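Local coordinates for protein alpha-galactosidase (Thermus thermophilus, PDB 6LCJ) that probably hydrolyses terminal alpha-galactosidic bonds, as a glycoside hydrolase of family GH36 that assembles as a hexamer, at residues S165-Y170 with P401-F406; R161-W166 with E191-D196; Y405-F410 with T433-S438. One frame throughout, in Å; residues are numbered along the deposited sequence.

Contact 1: S165-Y170 with P401-F406; sequences SWYSFY and PDVVYF
Asp402 OD2 is gripped by two hydrogen bonds, one from Tyr167 OH and one from the backbone N of Val359. The contact sits at the C-terminal ends of the strands of a TIM barrel, where helix 166-169, following strand 161-164, meets the loop that follows strand 398-400. Tyr167 OH reaches Asp402 OD2 at a very short 2.4 Å and uses the syn lone pair, on the side of the other carboxylate oxygen. The ring and the carboxylate cross obliquely, their planes 75° apart, and the nearby negative charge would probably polarise the phenol. The second oxygen is tied to its own loop: Val403 N donates to Asp402 OD1 at 2.9 Å, coming from above the carboxylate plane, so that the group is held at both oxygens.

Tyr167 points its ring at the 401-406 loop, CG anti to the carbonyl carbon (chi1 -63°). Both methyls of Val403 pack on one ring carbon next to CG, CG1 lying 3.5 Å and CG2 3.6 Å from Tyr167 CD2. The other such carbon meets the tip of a second tyrosine, with Tyr405 OH 3.6 Å from Tyr167 CD1, and these two side chains cross at about a right angle. Within the helical segment Trp166 sets its CD1 over the centre of one face of the Tyr167 ring. The backbone of Tyr167 is also held, its N by Ser434 OG and its O by Arg407 NH1. Tyr170 leaves the helix with positive phi (53°) while its N still bonds to Trp166 O at 2.9 Å; that same Trp166 O lies 3.2 Å above the plane of the Tyr170 ring, over its centre.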
loop_
_atom_site.group_PDB
_atom_site.type_symbol
_atom_site.label_atom_id
_atom_site.label_comp_id
_atom_site.label_asym_id
_atom_site.label_seq_id
_atom_site.Cartn_x
_atom_site.Cartn_y
_atom_site.Cartn_z
ATOM N N SER E 165 -43.252 -6.111 -26.165
ATOM C CA SER E 165 -43.123 -7.433 -25.558
ATOM C C SER E 165 -42.155 -7.484 -24.381
ATOM O O SER E 165 -42.142 -8.490 -23.659
ATOM C CB SER E 165 -42.671 -8.469 -26.600
ATOM O OG SER E 165 -41.416 -8.132 -27.179
ATOM N N TRP E 166 -41.346 -6.446 -24.159
ATOM C CA TRP E 166 -40.185 -6.620 -23.294
ATOM C C TRP E 166 -40.587 -6.847 -21.838
ATOM O O TRP E 166 -40.097 -7.776 -21.181
ATOM C CB TRP E 166 -39.236 -5.420 -23.411
ATOM C CG TRP E 166 -38.059 -5.566 -22.486
ATOM C CD1 TRP E 166 -37.796 -4.824 -21.368
ATOM C CD2 TRP E 166 -37.011 -6.554 -22.563
ATOM N NE1 TRP E 166 -36.646 -5.271 -20.765
ATOM C CE2 TRP E 166 -36.144 -6.329 -21.474
ATOM C CE3 TRP E 166 -36.725 -7.598 -23.446
ATOM C CZ2 TRP E 166 -35.010 -7.104 -21.249
ATOM C CZ3 TRP E 166 -35.600 -8.371 -23.214
ATOM C CH2 TRP E 166 -34.758 -8.122 -22.131
ATOM N N TYR E 167 -41.483 -6.017 -21.310
ATOM C CA TYR E 167 -41.726 -6.002 -19.877
ATOM C C TYR E 167 -42.767 -7.011 -19.431
ATOM O O TYR E 167 -43.330 -6.863 -18.348
ATOM C CB TYR E 167 -42.121 -4.603 -19.437
ATOM C CG TYR E 167 -41.033 -3.616 -19.666
ATOM C CD1 TYR E 167 -39.988 -3.482 -18.750
ATOM C CD2 TYR E 167 -41.020 -2.829 -20.812
ATOM C CE1 TYR E 167 -38.985 -2.568 -18.954
ATOM C CE2 TYR E 167 -40.017 -1.917 -21.025
ATOM C CZ TYR E 167 -39.015 -1.785 -20.086
ATOM O OH TYR E 167 -38.028 -0.867 -20.289
ATOM N N SER E 168 -43.028 -8.034 -20.226
ATOM C CA SER E 168 -43.798 -9.168 -19.740
ATOM C C SER E 168 -43.061 -10.469 -20.049
ATOM O O SER E 168 -42.913 -11.322 -19.173
ATOM C CB SER E 168 -45.205 -9.166 -20.348
ATOM O OG SER E 168 -45.146 -8.858 -21.730
ATOM N N PHE E 169 -42.569 -10.628 -21.277
ATOM C CA PHE E 169 -41.908 -11.873 -21.652
ATOM C C PHE E 169 -40.387 -11.794 -21.657
ATOM O O PHE E 169 -39.737 -12.843 -21.656
ATOM C CB PHE E 169 -42.382 -12.325 -23.032
ATOM C CG PHE E 169 -43.865 -12.487 -23.131
ATOM C CD1 PHE E 169 -44.502 -13.529 -22.480
ATOM C CD2 PHE E 169 -44.620 -11.603 -23.879
ATOM C CE1 PHE E 169 -45.866 -13.690 -22.574
ATOM C CE2 PHE E 169 -45.996 -11.749 -23.978
ATOM C CZ PHE E 169 -46.624 -12.790 -23.325
ATOM N N TYR E 170 -39.812 -10.593 -21.660
ATOM C CA TYR E 170 -38.361 -10.381 -21.763
ATOM C C TYR E 170 -37.867 -11.150 -22.988
ATOM O O TYR E 170 -38.499 -11.031 -24.053
ATOM C CB TYR E 170 -37.710 -10.725 -20.425
ATOM C CG TYR E 170 -38.063 -9.676 -19.393
ATOM C CD1 TYR E 170 -37.286 -8.534 -19.251
ATOM C CD2 TYR E 170 -39.218 -9.782 -18.617
ATOM C CE1 TYR E 170 -37.612 -7.548 -18.335
ATOM C CE2 TYR E 170 -39.564 -8.786 -17.694
ATOM C CZ TYR E 170 -38.747 -7.671 -17.561
ATOM O OH TYR E 170 -39.034 -6.657 -16.664
ATOM N N PRO E 401 -41.501 7.786 -21.127
ATOM C CA PRO E 401 -41.201 7.504 -19.716
ATOM C C PRO E 401 -41.060 6.021 -19.423
ATOM O O PRO E 401 -40.855 5.658 -18.258
ATOM C CB PRO E 401 -42.422 8.095 -18.980
ATOM C CG PRO E 401 -43.558 7.824 -19.934
ATOM C CD PRO E 401 -42.957 7.797 -21.371
ATOM N N ASP E 402 -41.150 5.194 -20.473
ATOM C CA ASP E 402 -41.193 3.732 -20.464
ATOM C C ASP E 402 -42.608 3.249 -20.147
ATOM O O ASP E 402 -43.517 4.063 -19.958
ATOM C CB ASP E 402 -40.149 3.127 -19.523
ATOM C CG ASP E 402 -39.586 1.844 -20.068
ATOM O OD1 ASP E 402 -40.160 1.355 -21.060
ATOM O OD2 ASP E 402 -38.600 1.308 -19.510
ATOM N N VAL E 403 -42.823 1.933 -20.141
ATOM C CA VAL E 403 -44.189 1.402 -20.193
ATOM C C VAL E 403 -44.961 1.643 -18.899
ATOM O O VAL E 403 -44.389 1.977 -17.853
ATOM C CB VAL E 403 -44.186 -0.100 -20.548
ATOM C CG1 VAL E 403 -43.346 -0.342 -21.776
ATOM C CG2 VAL E 403 -43.690 -0.923 -19.366
ATOM N N VAL E 404 -46.277 1.476 -18.983
ATOM C CA VAL E 404 -47.192 1.586 -17.854
ATOM C C VAL E 404 -47.676 0.186 -17.525
ATOM O O VAL E 404 -48.061 -0.567 -18.426
ATOM C CB VAL E 404 -48.383 2.505 -18.182
ATOM C CG1 VAL E 404 -49.216 2.772 -16.939
ATOM C CG2 VAL E 404 -47.899 3.794 -18.799
ATOM N N TYR E 405 -47.657 -0.164 -16.250
ATOM C CA TYR E 405 -48.244 -1.420 -15.820
ATOM C C TYR E 405 -49.695 -1.191 -15.430
ATOM O O TYR E 405 -50.036 -0.170 -14.823
ATOM C CB TYR E 405 -47.478 -2.025 -14.638
ATOM C CG TYR E 405 -46.067 -2.452 -14.965
ATOM C CD1 TYR E 405 -45.792 -3.724 -15.451
ATOM C CD2 TYR E 405 -45.002 -1.573 -14.783
ATOM C CE1 TYR E 405 -44.484 -4.106 -15.752
ATOM C CE2 TYR E 405 -43.695 -1.945 -15.069
ATOM C CZ TYR E 405 -43.440 -3.201 -15.556
ATOM O OH TYR E 405 -42.141 -3.556 -15.822
ATOM N N PHE E 406 -50.546 -2.141 -15.806
ATOM C CA PHE E 406 -51.892 -2.270 -15.269
ATOM C C PHE E 406 -52.126 -3.601 -14.582
ATOM O O PHE E 406 -52.939 -3.679 -13.667
ATOM C CB PHE E 406 -52.936 -2.093 -16.378
ATOM C CG PHE E 406 -52.911 -0.737 -17.001
ATOM C CD1 PHE E 406 -52.067 -0.475 -18.074
ATOM C CD2 PHE E 406 -53.702 0.283 -16.496
ATOM C CE1 PHE E 406 -52.024 0.770 -18.639
ATOM C CE2 PHE E 406 -53.674 1.532 -17.056
ATOM C CZ PHE E 406 -52.839 1.787 -18.133
#

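Contact 2: R161-W166 with E191-D196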
loop_
_atom_site.group_PDB
_atom_site.type_symbol
_atom_site.label_atom_id
_atom_site.label_comp_id
_atom_site.label_asym_id
_atom_site.label_seq_id
_atom_site.Cartn_x
_atom_site.Cartn_y
_atom_site.Cartn_z
ATOM N N ARG E 161 -49.351 4.776 -29.761
ATOM C CA ARG E 161 -49.713 3.918 -28.649
ATOM C C ARG E 161 -49.188 2.530 -28.978
ATOM O O ARG E 161 -49.514 1.972 -30.032
ATOM C CB ARG E 161 -51.224 3.941 -28.422
ATOM C CG ARG E 161 -51.731 5.357 -28.189
ATOM C CD ARG E 161 -53.205 5.397 -27.794
ATOM N NE ARG E 161 -54.068 4.948 -28.881
ATOM C CZ ARG E 161 -54.603 5.760 -29.778
ATOM N NH1 ARG E 161 -54.362 7.056 -29.705
ATOM N NH2 ARG E 161 -55.366 5.277 -30.749
ATOM N N VAL E 162 -48.337 1.997 -28.109
ATOM C CA VAL E 162 -47.498 0.852 -28.440
ATOM C C VAL E 162 -47.775 -0.266 -27.457
ATOM O O VAL E 162 -47.811 -0.031 -26.244
ATOM C CB VAL E 162 -46.001 1.212 -28.405
ATOM C CG1 VAL E 162 -45.153 -0.025 -28.757
ATOM C CG2 VAL E 162 -45.699 2.400 -29.310
ATOM N N TRP E 163 -47.943 -1.481 -27.972
ATOM C CA TRP E 163 -47.797 -2.675 -27.158
ATOM C C TRP E 163 -46.390 -3.221 -27.386
ATOM O O TRP E 163 -45.947 -3.340 -28.534
ATOM C CB TRP E 163 -48.858 -3.735 -27.475
ATOM C CG TRP E 163 -48.812 -4.828 -26.440
ATOM C CD1 TRP E 163 -49.474 -4.859 -25.241
ATOM C CD2 TRP E 163 -47.983 -5.996 -26.469
ATOM N NE1 TRP E 163 -49.127 -5.989 -24.537
ATOM C CE2 TRP E 163 -48.213 -6.704 -25.267
ATOM C CE3 TRP E 163 -47.082 -6.522 -27.402
ATOM C CZ2 TRP E 163 -47.579 -7.915 -24.977
ATOM C CZ3 TRP E 163 -46.458 -7.725 -27.118
ATOM C CH2 TRP E 163 -46.702 -8.404 -25.911
ATOM N N CYS E 164 -45.689 -3.542 -26.296
ATOM C CA CYS E 164 -44.271 -3.893 -26.327
ATOM C C CYS E 164 -44.078 -5.227 -25.612
ATOM O O CYS E 164 -44.672 -5.458 -24.559
ATOM C CB CYS E 164 -43.436 -2.757 -25.653
ATOM S SG CYS E 164 -41.682 -3.074 -25.356
ATOM N N SER E 165 -43.252 -6.111 -26.165
ATOM C CA SER E 165 -43.123 -7.433 -25.558
ATOM C C SER E 165 -42.155 -7.484 -24.381
ATOM O O SER E 165 -42.142 -8.490 -23.659
ATOM C CB SER E 165 -42.671 -8.469 -26.600
ATOM O OG SER E 165 -41.416 -8.132 -27.179
ATOM N N TRP E 166 -41.346 -6.446 -24.159
ATOM C CA TRP E 166 -40.185 -6.620 -23.294
ATOM C C TRP E 166 -40.587 -6.847 -21.838
ATOM O O TRP E 166 -40.097 -7.776 -21.181
ATOM C CB TRP E 166 -39.236 -5.420 -23.411
ATOM C CG TRP E 166 -38.059 -5.566 -22.486
ATOM C CD1 TRP E 166 -37.796 -4.824 -21.368
ATOM C CD2 TRP E 166 -37.011 -6.554 -22.563
ATOM N NE1 TRP E 166 -36.646 -5.271 -20.765
ATOM C CE2 TRP E 166 -36.144 -6.329 -21.474
ATOM C CE3 TRP E 166 -36.725 -7.598 -23.446
ATOM C CZ2 TRP E 166 -35.010 -7.104 -21.249
ATOM C CZ3 TRP E 166 -35.600 -8.371 -23.214
ATOM C CH2 TRP E 166 -34.758 -8.122 -22.131
ATOM N N GLU E 191 -51.739 1.269 -31.573
ATOM C CA GLU E 191 -51.348 1.580 -32.940
ATOM C C GLU E 191 -50.105 0.838 -33.408
ATOM O O GLU E 191 -49.893 0.746 -34.618
ATOM C CB GLU E 191 -51.113 3.089 -33.101
ATOM C CG GLU E 191 -51.929 3.909 -32.115
ATOM C CD GLU E 191 -51.839 5.393 -32.360
ATOM O OE1 GLU E 191 -51.202 6.104 -31.549
ATOM O OE2 GLU E 191 -52.417 5.855 -33.362
ATOM N N VAL E 192 -49.289 0.312 -32.494
ATOM C CA VAL E 192 -48.039 -0.366 -32.818
ATOM C C VAL E 192 -47.947 -1.630 -31.971
ATOM O O VAL E 192 -48.227 -1.601 -30.769
ATOM C CB VAL E 192 -46.808 0.533 -32.554
ATOM C CG1 VAL E 192 -45.529 -0.128 -33.061
ATOM C CG2 VAL E 192 -46.976 1.910 -33.163
ATOM N N PHE E 193 -47.551 -2.739 -32.595
ATOM C CA PHE E 193 -47.231 -3.980 -31.902
ATOM C C PHE E 193 -45.732 -4.204 -32.084
ATOM O O PHE E 193 -45.281 -4.502 -33.196
ATOM C CB PHE E 193 -48.041 -5.137 -32.469
ATOM C CG PHE E 193 -47.892 -6.416 -31.704
ATOM C CD1 PHE E 193 -46.825 -7.263 -31.941
ATOM C CD2 PHE E 193 -48.830 -6.779 -30.745
ATOM C CE1 PHE E 193 -46.692 -8.455 -31.237
ATOM C CE2 PHE E 193 -48.702 -7.976 -30.037
ATOM C CZ PHE E 193 -47.626 -8.818 -30.290
ATOM N N GLN E 194 -44.957 -4.049 -31.006
ATOM C CA GLN E 194 -43.503 -3.960 -31.113
ATOM C C GLN E 194 -42.834 -5.181 -30.495
ATOM O O GLN E 194 -43.012 -5.450 -29.308
ATOM C CB GLN E 194 -42.982 -2.683 -30.461
ATOM C CG GLN E 194 -41.486 -2.439 -30.713
ATOM C CD GLN E 194 -40.718 -2.333 -29.412
ATOM O OE1 GLN E 194 -41.036 -1.489 -28.561
ATOM N NE2 GLN E 194 -39.719 -3.201 -29.232
ATOM N N ILE E 195 -42.068 -5.908 -31.312
ATOM C CA ILE E 195 -41.276 -7.058 -30.874
ATOM C C ILE E 195 -39.942 -6.555 -30.337
ATOM O O ILE E 195 -39.213 -5.839 -31.034
ATOM C CB ILE E 195 -41.058 -8.049 -32.026
ATOM C CG1 ILE E 195 -42.384 -8.620 -32.478
ATOM C CG2 ILE E 195 -40.152 -9.192 -31.614
ATOM C CD1 ILE E 195 -42.432 -8.779 -33.936
ATOM N N ASP E 196 -39.609 -6.941 -29.113
ATOM C CA ASP E 196 -38.415 -6.420 -28.486
ATOM C C ASP E 196 -37.285 -7.452 -28.546
ATOM O O ASP E 196 -37.250 -8.318 -29.431
ATOM C CB ASP E 196 -38.732 -5.999 -27.047
ATOM C CG ASP E 196 -37.836 -4.866 -26.559
ATOM O OD1 ASP E 196 -36.811 -5.165 -25.880
ATOM O OD2 ASP E 196 -38.173 -3.684 -26.825
#
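Parallel strands 161-164 and 192-195 are laced by nearly straight bonds: Trp163 N donates to Val192 O and Gln194 N to Trp163 O, each at 2.8 Å. Arg161 O accepts twice, from Glu191 N and Val192 N. Glu191 OE1 answers by taking Arg161 N on its anti lone pair at 2.9 Å. The Glu191 carboxylate lies flat over one face of the Arg161 guanidinium, planes 3° apart, a long pairing of charges alone; Arg158 salt-bridges the same OE1, while Arg161 NE bonds Ser189 O. An alanine in place of this glutamate would lose the carboxylate and its bond to Arg161 N, and would probably loosen the strand start and leave the two arginines less well compensated. At the other end Ser165 OG accepts Asp196 N at 2.9 Å, and Gln194 NE2 donates to Asp196 OD2, which also pairs with Lys302. Trp163 and Phe193 lie side by side beneath helix 175-185, their ring planes near parallel but slid apart until they barely overlap, with Trp163 CE3 3.4 Å from Phe193 CE2. Val162, Val192, Cys164 and Gln194 occupy the other face. Two neighbouring parallel strands joined through helix 175-185 form a beta-alpha-beta crossover, the building unit of the TIM barrel.

Contact 3: Y405-F410 with T433-S438; sequences YFRTRF and TSDPPS
The irregular 405-410 loop runs past the end of strand 431-433 and the turn after it, with Tyr405 CA 6.3 Å from Thr433 CA and Arg407 CA 6.4 Å from Asp435 CA, and the side chain of Asp435 ties the two together. Asp435 OD2 takes two consecutive backbone N-H groups: Phe406 N arrives on the syn lone pair at 2.6 Å, and Arg407 N at 2.9 Å from well above the carboxylate plane. The other oxygen closes a salt bridge, Arg407 NH1 donating to Asp435 OD1 at 2.9 Å nearly along the C-O axis. Arg407 starts in the crowded position, CG between the backbone N and the carbonyl carbon (chi1 63°), then runs extended to NE, which lays CG and CD against Asp435 OD1.

The loops follow strands 398-400 and 431-433, which come one after the other in the TIM barrel, and each leads on to a helix. Thr433 opens its loop as an ST turn: Asp435 N donates to Thr433 OG1 at 3.0 Å, almost straight at 173°, while that hydroxyl bonds Val404 O as well.

The guanidinium of Arg407 is fixed on several sides. NE and NH2 together grip Phe410 O side-on, NH2 at 2.8 Å from that oxygen, and NH1 has a second acceptor in Tyr167 O. Tyr405 sets CD1 of its ring over one guanidinium face, 3.7 Å above the plane. Phe406 turns its own edge to Asp435 OD2, ring and carboxylate planes 83° apart, and reaches on to Phe451. Beyond Arg407 the loop meets another subunit of the hexamer, where Arg409 NE bonds Thr408 OG1 of the second subunit and Thr408 OG1 in turn receives Arg409 NE of that neighbour.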
loop_
_atom_site.group_PDB
_atom_site.type_symbol
_atom_site.label_atom_id
_atom_site.label_comp_id
_atom_site.label_asym_id
_atom_site.label_seq_id
_atom_site.Cartn_x
_atom_site.Cartn_y
_atom_site.Cartn_z
ATOM N N TYR E 405 -47.657 -0.164 -16.250
ATOM C CA TYR E 405 -48.244 -1.420 -15.820
ATOM C C TYR E 405 -49.695 -1.191 -15.430
ATOM O O TYR E 405 -50.036 -0.170 -14.823
ATOM C CB TYR E 405 -47.478 -2.025 -14.638
ATOM C CG TYR E 405 -46.067 -2.452 -14.965
ATOM C CD1 TYR E 405 -45.792 -3.724 -15.451
ATOM C CD2 TYR E 405 -45.002 -1.573 -14.783
ATOM C CE1 TYR E 405 -44.484 -4.106 -15.752
ATOM C CE2 TYR E 405 -43.695 -1.945 -15.069
ATOM C CZ TYR E 405 -43.440 -3.201 -15.556
ATOM O OH TYR E 405 -42.141 -3.556 -15.822
ATOM N N PHE E 406 -50.546 -2.141 -15.806
ATOM C CA PHE E 406 -51.892 -2.270 -15.269
ATOM C C PHE E 406 -52.126 -3.601 -14.582
ATOM O O PHE E 406 -52.939 -3.679 -13.667
ATOM C CB PHE E 406 -52.936 -2.093 -16.378
ATOM C CG PHE E 406 -52.911 -0.737 -17.001
ATOM C CD1 PHE E 406 -52.067 -0.475 -18.074
ATOM C CD2 PHE E 406 -53.702 0.283 -16.496
ATOM C CE1 PHE E 406 -52.024 0.770 -18.639
ATOM C CE2 PHE E 406 -53.674 1.532 -17.056
ATOM C CZ PHE E 406 -52.839 1.787 -18.133
ATOM N N ARG E 407 -51.420 -4.641 -14.986
ATOM C CA ARG E 407 -51.575 -5.927 -14.342
ATOM C C ARG E 407 -51.130 -5.870 -12.886
ATOM O O ARG E 407 -50.312 -5.042 -12.479
ATOM C CB ARG E 407 -50.775 -6.982 -15.097
ATOM C CG ARG E 407 -49.284 -6.739 -15.110
ATOM C CD ARG E 407 -48.642 -7.730 -16.063
ATOM N NE ARG E 407 -47.284 -8.095 -15.693
ATOM C CZ ARG E 407 -46.196 -7.673 -16.327
ATOM N NH1 ARG E 407 -46.294 -6.844 -17.366
ATOM N NH2 ARG E 407 -45.007 -8.084 -15.918
ATOM N N THR E 408 -51.710 -6.751 -12.090
ATOM C CA THR E 408 -51.160 -7.065 -10.793
ATOM C C THR E 408 -50.567 -8.465 -10.757
ATOM O O THR E 408 -49.817 -8.782 -9.831
ATOM C CB THR E 408 -52.240 -6.899 -9.717
ATOM O OG1 THR E 408 -53.486 -7.408 -10.205
ATOM C CG2 THR E 408 -52.419 -5.428 -9.389
ATOM N N ARG E 409 -50.859 -9.298 -11.749
ATOM C CA ARG E 409 -50.206 -10.591 -11.865
ATOM C C ARG E 409 -48.828 -10.395 -12.472
ATOM O O ARG E 409 -48.641 -9.558 -13.364
ATOM C CB ARG E 409 -51.044 -11.544 -12.720
ATOM C CG ARG E 409 -52.440 -11.760 -12.125
ATOM C CD ARG E 409 -53.361 -12.640 -12.970
ATOM N NE ARG E 409 -52.940 -14.030 -12.953
ATOM C CZ ARG E 409 -52.801 -14.767 -14.048
ATOM N NH1 ARG E 409 -53.074 -14.226 -15.226
ATOM N NH2 ARG E 409 -52.392 -16.032 -13.970
ATOM N N PHE E 410 -47.855 -11.154 -11.965
ATOM C CA PHE E 410 -46.479 -11.085 -12.451
ATOM C C PHE E 410 -45.944 -9.662 -12.355
ATOM O O PHE E 410 -45.380 -9.118 -13.306
ATOM C CB PHE E 410 -46.389 -11.623 -13.876
ATOM C CG PHE E 410 -46.965 -12.994 -14.010
ATOM C CD1 PHE E 410 -46.392 -14.065 -13.322
ATOM C CD2 PHE E 410 -48.108 -13.212 -14.770
ATOM C CE1 PHE E 410 -46.930 -15.337 -13.412
ATOM C CE2 PHE E 410 -48.656 -14.483 -14.867
ATOM C CZ PHE E 410 -48.062 -15.549 -14.189
ATOM N N THR E 433 -47.526 -0.176 -23.129
ATOM C CA THR E 433 -47.539 -1.191 -22.093
ATOM C C THR E 433 -47.010 -2.497 -22.659
ATOM O O THR E 433 -46.948 -2.704 -23.879
ATOM C CB THR E 433 -48.941 -1.422 -21.492
ATOM O OG1 THR E 433 -48.861 -2.427 -20.464
ATOM C CG2 THR E 433 -49.910 -1.901 -22.549
ATOM N N SER E 434 -46.628 -3.377 -21.737
ATOM C CA SER E 434 -46.234 -4.736 -22.053
ATOM C C SER E 434 -47.223 -5.768 -21.535
ATOM O O SER E 434 -46.997 -6.963 -21.735
ATOM C CB SER E 434 -44.843 -5.033 -21.484
ATOM O OG SER E 434 -43.817 -4.443 -22.267
ATOM N N ASP E 435 -48.299 -5.347 -20.888
ATOM C CA ASP E 435 -49.251 -6.258 -20.254
ATOM C C ASP E 435 -49.940 -7.130 -21.291
ATOM O O ASP E 435 -50.730 -6.607 -22.086
ATOM C CB ASP E 435 -50.299 -5.468 -19.465
ATOM C CG ASP E 435 -49.726 -4.804 -18.208
ATOM O OD1 ASP E 435 -48.585 -5.135 -17.813
ATOM O OD2 ASP E 435 -50.420 -3.950 -17.611
ATOM N N PRO E 436 -49.689 -8.436 -21.331
ATOM C CA PRO E 436 -50.504 -9.314 -22.173
ATOM C C PRO E 436 -51.942 -9.311 -21.683
ATOM O O PRO E 436 -52.193 -9.571 -20.494
ATOM C CB PRO E 436 -49.856 -10.695 -21.988
ATOM C CG PRO E 436 -48.633 -10.468 -21.169
ATOM C CD PRO E 436 -48.815 -9.204 -20.430
ATOM N N PRO E 437 -52.911 -9.001 -22.555
ATOM C CA PRO E 437 -54.309 -8.895 -22.091
ATOM C C PRO E 437 -54.778 -10.111 -21.309
ATOM O O PRO E 437 -55.539 -9.964 -20.342
ATOM C CB PRO E 437 -55.099 -8.705 -23.396
ATOM C CG PRO E 437 -54.122 -8.089 -24.332
ATOM C CD PRO E 437 -52.788 -8.718 -23.998
ATOM N N SER E 438 -54.303 -11.304 -21.653
ATOM C CA SER E 438 -54.691 -12.475 -20.883
ATOM C C SER E 438 -54.116 -12.492 -19.466
ATOM O O SER E 438 -54.534 -13.332 -18.666
ATOM C CB SER E 438 -54.281 -13.741 -21.630
ATOM O OG SER E 438 -52.882 -13.791 -21.832
#

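Overall arrangement
All three contacts cluster at one side of the TIM barrel, around strands 161-164 and 431-433, which are neighbours in the barrel. Contact 1 lies between the others, its centre about 9 Å from that of contact 2 and about 8 Å from that of contact 3; the centres of contacts 2 and 3 are about 13 Å apart. Ser434 of contact 3 joins them: its OG is 2.6 Å from Cys164 O of contact 2, and its O is 2.6 Å from Ser168 OG of contact 1. Contact 1 lies at the C-terminal strand ends, where TIM-barrel enzymes carry their active sites, whereas contact 3 extends from there to the subunit interface.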